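Exotoxin 3 (Staphylococcus aureus, PDB 2Z8L) binds the glycan sialyl Lewis X through a sialic acid site, as a superantigen-like member of the staphylococcal/streptococcal toxin family. Local coordinates at residues 23-28 with 143-148; 57-62 with 96-101; 139-144 with 193-198. All coordinates share one frame; numbering follows the deposited sequence.

Contact 1 (23-28 with 143-148). Unlike the reference sequence in segment 23-28: Gly-27 (reference Arg).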
loop_
_atom_site.group_PDB
_atom_site.type_symbol
_atom_site.label_atom_id
_atom_site.label_comp_id
_atom_site.label_asym_id
_atom_site.label_seq_id
_atom_site.Cartn_x
_atom_site.Cartn_y
_atom_site.Cartn_z
ATOM N N ASP A 23 14.817 4.402 -2.708
ATOM C CA ASP A 23 15.154 3.062 -3.131
ATOM C C ASP A 23 14.111 2.079 -2.580
ATOM O O ASP A 23 13.791 1.082 -3.238
ATOM C CB ASP A 23 16.589 2.691 -2.738
ATOM C CG ASP A 23 17.661 3.477 -3.536
ATOM O OD1 ASP A 23 17.307 4.223 -4.509
ATOM O OD2 ASP A 23 18.869 3.404 -3.164
ATOM N N TYR A 24 13.579 2.364 -1.392
ATOM C CA TYR A 24 12.473 1.559 -0.808
ATOM C C TYR A 24 11.286 1.510 -1.757
ATOM O O TYR A 24 10.788 0.455 -2.082
ATOM C CB TYR A 24 12.020 2.096 0.548
ATOM C CG TYR A 24 10.875 1.350 1.176
ATOM C CD1 TYR A 24 11.077 0.144 1.825
ATOM C CD2 TYR A 24 9.601 1.824 1.132
ATOM C CE1 TYR A 24 10.010 -0.535 2.417
ATOM C CE2 TYR A 24 8.560 1.165 1.737
ATOM C CZ TYR A 24 8.782 -0.036 2.359
ATOM O OH TYR A 24 7.764 -0.721 2.976
ATOM N N TYR A 25 10.855 2.678 -2.234
ATOM C CA TYR A 25 9.679 2.755 -3.062
ATOM C C TYR A 25 9.902 2.455 -4.512
ATOM O O TYR A 25 8.953 2.397 -5.280
ATOM C CB TYR A 25 9.012 4.133 -2.890
ATOM C CG TYR A 25 8.266 4.315 -1.597
ATOM C CD1 TYR A 25 7.073 3.647 -1.377
ATOM C CD2 TYR A 25 8.787 5.044 -0.581
ATOM C CE1 TYR A 25 6.311 3.799 -0.219
ATOM C CE2 TYR A 25 8.024 5.234 0.593
ATOM C CZ TYR A 25 6.824 4.580 0.784
ATOM O OH TYR A 25 6.095 4.740 1.950
ATOM N N SER A 26 11.167 2.201 -4.890
ATOM C CA SER A 26 11.584 1.815 -6.248
ATOM C C SER A 26 11.831 0.338 -6.327
ATOM O O SER A 26 12.181 -0.188 -7.402
ATOM C CB SER A 26 12.906 2.519 -6.619
ATOM O OG SER A 26 12.739 3.890 -6.597
ATOM N N GLY A 27 11.671 -0.339 -5.194
ATOM C CA GLY A 27 12.010 -1.724 -5.075
ATOM C C GLY A 27 10.874 -2.663 -5.378
ATOM O O GLY A 27 9.770 -2.276 -5.731
ATOM N N ALA A 28 11.170 -3.943 -5.224
ATOM C CA ALA A 28 10.238 -4.957 -5.593
ATOM C C ALA A 28 9.074 -5.088 -4.601
ATOM O O ALA A 28 9.177 -4.812 -3.395
ATOM C CB ALA A 28 10.967 -6.301 -5.731
ATOM N N GLU A 143 -0.646 -0.631 -0.061
ATOM C CA GLU A 143 -0.583 -0.805 -1.505
ATOM C C GLU A 143 -0.762 0.481 -2.267
ATOM O O GLU A 143 -0.000 0.755 -3.164
ATOM C CB GLU A 143 -1.589 -1.871 -1.956
ATOM C CG GLU A 143 -1.388 -2.226 -3.415
ATOM C CD GLU A 143 -2.192 -3.416 -3.896
ATOM O OE1 GLU A 143 -2.866 -4.148 -3.110
ATOM O OE2 GLU A 143 -2.133 -3.613 -5.156
ATOM N N LEU A 144 -1.757 1.267 -1.890
ATOM C CA LEU A 144 -1.944 2.530 -2.598
ATOM C C LEU A 144 -0.731 3.436 -2.439
ATOM O O LEU A 144 -0.208 3.989 -3.431
ATOM C CB LEU A 144 -3.177 3.209 -2.023
ATOM C CG LEU A 144 -4.500 2.816 -2.584
ATOM C CD1 LEU A 144 -5.556 3.476 -1.713
ATOM C CD2 LEU A 144 -4.463 3.423 -4.043
ATOM N N ASP A 145 -0.262 3.607 -1.204
ATOM C CA ASP A 145 0.934 4.443 -0.917
ATOM C C ASP A 145 2.092 3.979 -1.782
ATOM O O ASP A 145 2.715 4.773 -2.490
ATOM C CB ASP A 145 1.251 4.376 0.605
ATOM C CG ASP A 145 2.599 5.000 1.004
ATOM O OD1 ASP A 145 2.661 6.235 0.963
ATOM O OD2 ASP A 145 3.562 4.262 1.345
ATOM N N PHE A 146 2.370 2.698 -1.767
ATOM C CA PHE A 146 3.540 2.175 -2.452
ATOM C C PHE A 146 3.453 2.347 -3.971
ATOM O O PHE A 146 4.373 2.862 -4.627
ATOM C CB PHE A 146 3.741 0.721 -2.086
ATOM C CG PHE A 146 5.090 0.168 -2.515
ATOM C CD1 PHE A 146 5.295 -0.357 -3.779
ATOM C CD2 PHE A 146 6.164 0.167 -1.628
ATOM C CE1 PHE A 146 6.564 -0.845 -4.130
ATOM C CE2 PHE A 146 7.384 -0.288 -1.979
ATOM C CZ PHE A 146 7.603 -0.776 -3.248
ATOM N N LYS A 147 2.321 1.909 -4.528
ATOM C CA LYS A 147 2.160 2.022 -5.955
ATOM C C LYS A 147 2.125 3.486 -6.460
ATOM O O LYS A 147 2.647 3.782 -7.569
ATOM C CB LYS A 147 0.935 1.273 -6.356
ATOM C CG LYS A 147 1.168 -0.202 -6.200
ATOM C CD LYS A 147 0.088 -0.978 -6.823
ATOM C CE LYS A 147 0.567 -2.443 -7.110
ATOM N NZ LYS A 147 -0.601 -3.383 -7.328
ATOM N N LEU A 148 1.462 4.383 -5.742
ATOM C CA LEU A 148 1.410 5.777 -6.188
ATOM C C LEU A 148 2.771 6.429 -6.082
ATOM O O LEU A 148 3.184 7.115 -6.997
ATOM C CB LEU A 148 0.391 6.537 -5.374
ATOM C CG LEU A 148 -1.110 6.191 -5.528
ATOM C CD1 LEU A 148 -1.964 6.874 -4.469
ATOM C CD2 LEU A 148 -1.641 6.491 -6.956
#

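Contact 2 (57-62 with 96-101)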
loop_
_atom_site.group_PDB
_atom_site.type_symbol
_atom_site.label_atom_id
_atom_site.label_comp_id
_atom_site.label_asym_id
_atom_site.label_seq_id
_atom_site.Cartn_x
_atom_site.Cartn_y
_atom_site.Cartn_z
ATOM N N THR A 57 6.132 -16.939 4.773
ATOM C CA THR A 57 6.133 -15.479 4.763
ATOM C C THR A 57 5.394 -15.074 6.004
ATOM O O THR A 57 4.319 -15.606 6.259
ATOM C CB THR A 57 5.386 -14.898 3.552
ATOM O OG1 THR A 57 5.960 -15.431 2.348
ATOM C CG2 THR A 57 5.393 -13.331 3.586
ATOM N N ARG A 58 5.949 -14.156 6.776
ATOM C CA ARG A 58 5.332 -13.729 8.030
ATOM C C ARG A 58 4.993 -12.286 7.844
ATOM O O ARG A 58 5.855 -11.506 7.470
ATOM C CB ARG A 58 6.280 -13.865 9.232
ATOM C CG ARG A 58 5.565 -13.668 10.545
ATOM C CD ARG A 58 6.531 -13.751 11.702
ATOM N NE ARG A 58 7.328 -12.543 11.805
ATOM C CZ ARG A 58 8.245 -12.306 12.740
ATOM N NH1 ARG A 58 8.508 -13.201 13.682
ATOM N NH2 ARG A 58 8.895 -11.155 12.720
ATOM N N ILE A 59 3.725 -11.978 8.063
ATOM C CA ILE A 59 3.192 -10.616 7.934
ATOM C C ILE A 59 2.824 -10.088 9.302
ATOM O O ILE A 59 2.067 -10.716 10.033
ATOM C CB ILE A 59 1.938 -10.629 7.061
ATOM C CG1 ILE A 59 2.190 -11.304 5.708
ATOM C CG2 ILE A 59 1.428 -9.208 6.909
ATOM C CD1 ILE A 59 3.189 -10.665 4.880
ATOM N N GLN A 60 3.351 -8.934 9.685
ATOM C CA GLN A 60 2.948 -8.323 10.936
ATOM C C GLN A 60 1.672 -7.543 10.724
ATOM O O GLN A 60 1.558 -6.796 9.712
ATOM C CB GLN A 60 4.024 -7.409 11.478
ATOM C CG GLN A 60 3.685 -6.981 12.902
ATOM C CD GLN A 60 4.776 -6.221 13.587
ATOM O OE1 GLN A 60 5.878 -6.077 13.057
ATOM N NE2 GLN A 60 4.467 -5.686 14.755
ATOM N N ILE A 61 0.720 -7.711 11.636
ATOM C CA ILE A 61 -0.613 -7.094 11.560
ATOM C C ILE A 61 -0.715 -5.968 12.577
ATOM O O ILE A 61 -0.225 -6.100 13.720
ATOM C CB ILE A 61 -1.700 -8.137 11.904
ATOM C CG1 ILE A 61 -1.534 -9.386 11.045
ATOM C CG2 ILE A 61 -3.064 -7.537 11.750
ATOM C CD1 ILE A 61 -1.530 -9.066 9.598
ATOM N N PHE A 62 -1.361 -4.861 12.195
ATOM C CA PHE A 62 -1.416 -3.674 13.011
ATOM C C PHE A 62 -2.843 -3.165 13.139
ATOM O O PHE A 62 -3.743 -3.520 12.351
ATOM C CB PHE A 62 -0.596 -2.558 12.366
ATOM C CG PHE A 62 0.863 -2.863 12.203
ATOM C CD1 PHE A 62 1.356 -3.422 11.052
ATOM C CD2 PHE A 62 1.731 -2.626 13.256
ATOM C CE1 PHE A 62 2.713 -3.703 10.923
ATOM C CE2 PHE A 62 3.099 -2.881 13.121
ATOM C CZ PHE A 62 3.574 -3.382 11.963
ATOM N N GLY A 96 1.794 -5.540 7.292
ATOM C CA GLY A 96 0.449 -5.235 6.898
ATOM C C GLY A 96 0.127 -5.664 5.471
ATOM O O GLY A 96 0.560 -6.735 5.058
ATOM N N GLY A 97 -0.741 -4.914 4.816
ATOM C CA GLY A 97 -1.113 -5.167 3.426
ATOM C C GLY A 97 -2.047 -6.328 3.186
ATOM O O GLY A 97 -2.137 -6.801 2.048
ATOM N N VAL A 98 -2.766 -6.808 4.205
ATOM C CA VAL A 98 -3.709 -7.943 4.100
ATOM C C VAL A 98 -5.124 -7.420 3.811
ATOM O O VAL A 98 -5.626 -6.515 4.501
ATOM C CB VAL A 98 -3.701 -8.812 5.374
ATOM C CG1 VAL A 98 -4.679 -9.955 5.227
ATOM C CG2 VAL A 98 -2.254 -9.293 5.688
ATOM N N THR A 99 -5.767 -7.989 2.807
ATOM C CA THR A 99 -7.152 -7.635 2.498
ATOM C C THR A 99 -7.919 -8.921 2.186
ATOM O O THR A 99 -7.318 -10.004 1.969
ATOM C CB THR A 99 -7.205 -6.712 1.303
ATOM O OG1 THR A 99 -6.624 -7.355 0.170
ATOM C CG2 THR A 99 -6.492 -5.384 1.599
ATOM N N LYS A 100 -9.231 -8.837 2.236
ATOM C CA LYS A 100 -10.068 -9.952 1.742
ATOM C C LYS A 100 -10.042 -9.953 0.229
ATOM O O LYS A 100 -10.017 -8.885 -0.382
ATOM C CB LYS A 100 -11.484 -9.710 2.205
ATOM C CG LYS A 100 -11.559 -9.508 3.724
ATOM C CD LYS A 100 -12.975 -9.477 4.252
ATOM C CE LYS A 100 -12.981 -9.858 5.724
ATOM N NZ LYS A 100 -11.995 -9.043 6.541
ATOM N N LYS A 101 -10.037 -11.138 -0.375
ATOM C CA LYS A 101 -10.080 -11.223 -1.814
ATOM C C LYS A 101 -11.450 -10.705 -2.305
ATOM O O LYS A 101 -12.444 -10.602 -1.553
ATOM C CB LYS A 101 -9.805 -12.645 -2.298
ATOM C CG LYS A 101 -10.941 -13.570 -1.986
ATOM C CD LYS A 101 -10.609 -14.974 -2.426
ATOM C CE LYS A 101 -11.802 -15.810 -2.225
ATOM N NZ LYS A 101 -11.438 -17.242 -2.311
#

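Contact 3 (139-144 with 193-198). Unlike the reference sequence in segment 139-144: Val-139 (reference Ile). With SIA (N-acetyl-alpha-neuraminic acid), chain B.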
loop_
_atom_site.group_PDB
_atom_site.type_symbol
_atom_site.label_atom_id
_atom_site.label_comp_id
_atom_site.label_asym_id
_atom_site.label_seq_id
_atom_site.Cartn_x
_atom_site.Cartn_y
_atom_site.Cartn_z
ATOM N N VAL A 139 -8.819 -2.372 -0.534
ATOM C CA VAL A 139 -7.486 -2.005 -0.882
ATOM C C VAL A 139 -6.761 -1.473 0.394
ATOM O O VAL A 139 -7.310 -0.660 1.147
ATOM C CB VAL A 139 -7.409 -0.920 -1.973
ATOM C CG1 VAL A 139 -5.920 -0.879 -2.429
ATOM C CG2 VAL A 139 -8.367 -1.134 -3.163
ATOM N N SER A 140 -5.519 -1.950 0.616
ATOM C CA SER A 140 -4.753 -1.451 1.780
ATOM C C SER A 140 -4.157 -0.072 1.461
ATOM O O SER A 140 -3.725 0.182 0.307
ATOM C CB SER A 140 -3.624 -2.436 2.188
ATOM O OG SER A 140 -2.586 -2.525 1.253
ATOM N N LEU A 141 -4.114 0.814 2.482
ATOM C CA LEU A 141 -3.322 2.041 2.347
ATOM C C LEU A 141 -1.894 1.712 1.971
ATOM O O LEU A 141 -1.283 2.489 1.210
ATOM C CB LEU A 141 -3.332 2.879 3.631
ATOM C CG LEU A 141 -4.682 3.389 4.040
ATOM C CD1 LEU A 141 -4.490 4.387 5.225
ATOM C CD2 LEU A 141 -5.435 4.057 2.884
ATOM N N LYS A 142 -1.350 0.586 2.481
ATOM C CA LYS A 142 0.021 0.197 2.121
ATOM C C LYS A 142 0.229 0.100 0.594
ATOM O O LYS A 142 1.191 0.660 0.041
ATOM C CB LYS A 142 0.330 -1.138 2.718
ATOM C CG LYS A 142 1.735 -1.648 2.453
ATOM C CD LYS A 142 1.911 -3.112 2.865
ATOM C CE LYS A 142 3.312 -3.692 2.684
ATOM N NZ LYS A 142 4.218 -3.004 3.648
ATOM N N GLU A 143 -0.646 -0.631 -0.061
ATOM C CA GLU A 143 -0.583 -0.805 -1.505
ATOM C C GLU A 143 -0.762 0.481 -2.267
ATOM O O GLU A 143 -0.000 0.755 -3.164
ATOM C CB GLU A 143 -1.589 -1.871 -1.956
ATOM C CG GLU A 143 -1.388 -2.226 -3.415
ATOM C CD GLU A 143 -2.192 -3.416 -3.896
ATOM O OE1 GLU A 143 -2.866 -4.148 -3.110
ATOM O OE2 GLU A 143 -2.133 -3.613 -5.156
ATOM N N LEU A 144 -1.757 1.267 -1.890
ATOM C CA LEU A 144 -1.944 2.530 -2.598
ATOM C C LEU A 144 -0.731 3.436 -2.439
ATOM O O LEU A 144 -0.208 3.989 -3.431
ATOM C CB LEU A 144 -3.177 3.209 -2.023
ATOM C CG LEU A 144 -4.500 2.816 -2.584
ATOM C CD1 LEU A 144 -5.556 3.476 -1.713
ATOM C CD2 LEU A 144 -4.463 3.423 -4.043
ATOM N N ASP A 193 -4.305 -0.659 7.517
ATOM C CA ASP A 193 -5.572 0.034 7.276
ATOM C C ASP A 193 -6.082 -0.240 5.850
ATOM O O ASP A 193 -5.262 -0.306 4.944
ATOM C CB ASP A 193 -5.365 1.507 7.492
ATOM C CG ASP A 193 -5.027 1.855 8.999
ATOM O OD1 ASP A 193 -5.237 1.035 9.947
ATOM O OD2 ASP A 193 -4.509 2.979 9.227
ATOM N N VAL A 194 -7.378 -0.457 5.706
ATOM C CA VAL A 194 -7.978 -0.834 4.416
ATOM C C VAL A 194 -9.135 0.093 4.098
ATOM O O VAL A 194 -9.818 0.586 5.022
ATOM C CB VAL A 194 -8.436 -2.298 4.478
ATOM C CG1 VAL A 194 -9.196 -2.705 3.276
ATOM C CG2 VAL A 194 -7.236 -3.227 4.671
ATOM N N ILE A 195 -9.357 0.341 2.814
ATOM C CA ILE A 195 -10.464 1.192 2.388
ATOM C C ILE A 195 -11.213 0.512 1.244
ATOM O O ILE A 195 -10.725 -0.416 0.652
ATOM C CB ILE A 195 -9.966 2.556 1.952
ATOM C CG1 ILE A 195 -9.114 2.526 0.695
ATOM C CG2 ILE A 195 -9.301 3.240 3.112
ATOM C CD1 ILE A 195 -8.699 3.882 0.171
ATOM N N ASP A 196 -12.417 0.981 0.955
ATOM C CA ASP A 196 -13.187 0.387 -0.121
ATOM C C ASP A 196 -12.740 1.013 -1.420
ATOM O O ASP A 196 -12.967 2.209 -1.674
ATOM C CB ASP A 196 -14.690 0.628 0.041
ATOM C CG ASP A 196 -15.554 -0.229 -0.935
ATOM O OD1 ASP A 196 -15.122 -0.583 -2.086
ATOM O OD2 ASP A 196 -16.716 -0.604 -0.550
ATOM N N GLY A 197 -12.084 0.209 -2.254
ATOM C CA GLY A 197 -11.652 0.633 -3.564
ATOM C C GLY A 197 -12.698 1.242 -4.482
ATOM O O GLY A 197 -12.378 2.170 -5.255
ATOM N N ARG A 198 -13.951 0.775 -4.362
ATOM C CA ARG A 198 -15.060 1.273 -5.181
ATOM C C ARG A 198 -15.446 2.720 -4.831
ATOM O O ARG A 198 -16.113 3.388 -5.626
ATOM C CB ARG A 198 -16.238 0.341 -5.057
ATOM C CG ARG A 198 -16.003 -0.996 -5.688
ATOM C CD ARG A 198 -16.954 -2.059 -5.224
ATOM N NE ARG A 198 -16.889 -2.291 -3.801
ATOM C CZ ARG A 198 -17.579 -3.246 -3.190
ATOM N NH1 ARG A 198 -18.335 -4.089 -3.890
ATOM N NH2 ARG A 198 -17.483 -3.358 -1.876
HETATM C C1 SIA B . -5.273 11.697 7.285
HETATM C C2 SIA B . -5.820 11.575 8.711
HETATM C C3 SIA B . -7.080 12.418 8.915
HETATM C C4 SIA B . -8.271 11.822 8.171
HETATM C C5 SIA B . -8.498 10.343 8.530
HETATM C C6 SIA B . -7.175 9.601 8.300
HETATM C C7 SIA B . -7.167 8.118 8.653
HETATM C C8 SIA B . -5.742 7.547 8.605
HETATM C C9 SIA B . -5.653 6.040 8.645
HETATM C C10 SIA B . -10.609 9.169 8.053
HETATM C C11 SIA B . -11.548 8.682 6.980
HETATM N N5 SIA B . -9.531 9.814 7.634
HETATM O O1A SIA B . -4.741 10.658 6.834
HETATM O O1B SIA B . -5.312 12.778 6.643
HETATM O O4 SIA B . -9.466 12.636 8.412
HETATM O O6 SIA B . -6.170 10.243 9.096
HETATM O O7 SIA B . -7.626 7.938 9.993
HETATM O O8 SIA B . -5.152 8.068 7.399
HETATM O O9 SIA B . -4.306 5.552 8.697
HETATM O O10 SIA B . -10.777 8.969 9.254
#

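Contact 1 (23-28 with 143-148)
Asp-145 and Phe-146, neighbours on helix 141-155 of the beta-grasp domain, receive Tyr-25 and Tyr-24 from the end of helix 18-25, and the three rings make an aromatic cluster between that domain and the OB-fold part of the chain. Asp-145 comes first. Its OD2 accepts a short hydrogen bond from Tyr-25 OH (2.6 Å) on the syn lone pair, with the carboxylate turned 79° to the phenol ring. The other oxygen, OD1, is held in a salt bridge by Arg-149, and Leu-186 N adds a second bond at the phenol oxygen, which would limit rotation at both ends of the pair. One residue on, Phe-146 has CG anti to the backbone N (chi1 -168°), and this torsion carries its ring across to the first helix. There CD2 meets Tyr-25 CD1 at 3.6 Å with the two planes inclined at 43°. The next atom round the ring, CE2, leads the Phe-146 edge toward the face of Tyr-24 in an offset edge-to-face pair, centroids 5.9 Å apart; the hydroxyl of Tyr-24 is bonded to Glu-84. Carbonyl oxygens complete the surround: Tyr-24 O lies 3.5 Å from Phe-146 CE2, and Gly-27 O sits in the ring plane, 3.6 Å from Phe-146 CZ.

Contact 2 (57-62 with 96-101)
Gly-96 and Gln-60 make the tight end of this contact. The amide N of Gly-96 donates to Gln-60 O at 2.7 Å, with an N-H...O angle of 154°, and it reaches that oxygen nearly along the C=O axis. Close by, Ile-59 presses its CG2 methyl onto Gly-96 O at 3.2 Å, a close approach for a carbon and a carbonyl oxygen. With CG1 beside the backbone N (chi1 -54°), CG2 is left anti to that N, on the side of Gly-96. Phe-62 turns its edge to the same glycine, CE1 lying 4.2 Å from Gly-96 N.

The parallel pairing of strands 55-61 and 92-100, which in an OB fold helps close the barrel, has Gln-60 bonded to Ser-94 and ends at the Gly-96 bond. The second strand is interrupted at Gly-96 and Gly-97, both with positive phi, and past this break the contact becomes looser. Val-98 is the last residue to reach across: one methyl, CG2, bridges Ile-59 CG2 at 3.9 Å and Ile-61 CD1 at 4.0 Å, and here the two segments meet through methyl contacts. Strand 77-81 adds to this apolar layer, Ile-79 touching Ile-59 and Leu-77 touching Val-98. On the outer, partly exposed side, Gln-60 has its CB directed away from segment 96-101, and its side chain packs on Lys-45 and Tyr-47. Beyond Val-98 the chain diverges from strand 55-61 toward solvent-exposed Lys-100 and Lys-101.

Contact 3 (139-144 with 193-198)
The carboxylate of Asp-193 hangs beside Leu-141, whose CD1 touches Asp-193 CB at 3.8 Å, and takes a hydrogen bond at OD2 from O9 of the bound sialic acid (2.6 Å). A second carboxylate, that of Asp-196, lies toward the far end of segment 193-198 at the edge of the Arg-198 guanidinium, gripped side-on, with NE and NH2 each on a different oxygen, while Arg-198 N closes an Asx turn on OD1.

Between these two ends runs a short antiparallel ladder. Val-139 and Ile-195 form a hydrogen-bonded pair, Val-139 N to Ile-195 O at 3.0 Å and Ile-195 N to Val-139 O at 2.8 Å; Ser-140 and Val-194 follow as a non-hydrogen-bonded pair. The ladder extends into the helix start, where Leu-141 N donates to Asp-193 O (2.9 Å), tilted 28° from the carbonyl plane. Ser-140 OG caps the helix by accepting from Glu-143 N.

On the face that carries Val-139 and Ile-195, Ile-195 puts CG2 against Leu-141 CD2 (4.0 Å) and CD1 against Leu-144 CD1 (3.7 Å). The bridge sets Leu-141 and Asp-193 side by side in the glycan pocket, where the Tyr-177 carbonyl O, Thr-179 OG1 and Arg-190 NH2 also bond the sugar: a sialic acid binding site.

The three contacts illustrate how a two-domain toxin is tied together. Contact 2 belongs to the OB-fold barrel and contact 3 to the beta-grasp domain, while contact 1 bridges the two. Contacts 1 and 3 share helix 141-155, including Glu-143 and Leu-144, and their centres are 14 Å apart. Along the chain, contact 2 falls between the two halves of contact 1, their centres 16 Å apart without touching, and is complete before contact 3 begins. Contacts 2 and 3 touch, their centres 12 Å apart: Val-98 O packs on Val-194 CG2, and Gly-97 lies against Ser-140 and Lys-142. The glycan site sits near the domain junction, the Phe-62 side chain of contact 2 being about 10 Å from the sialic acid.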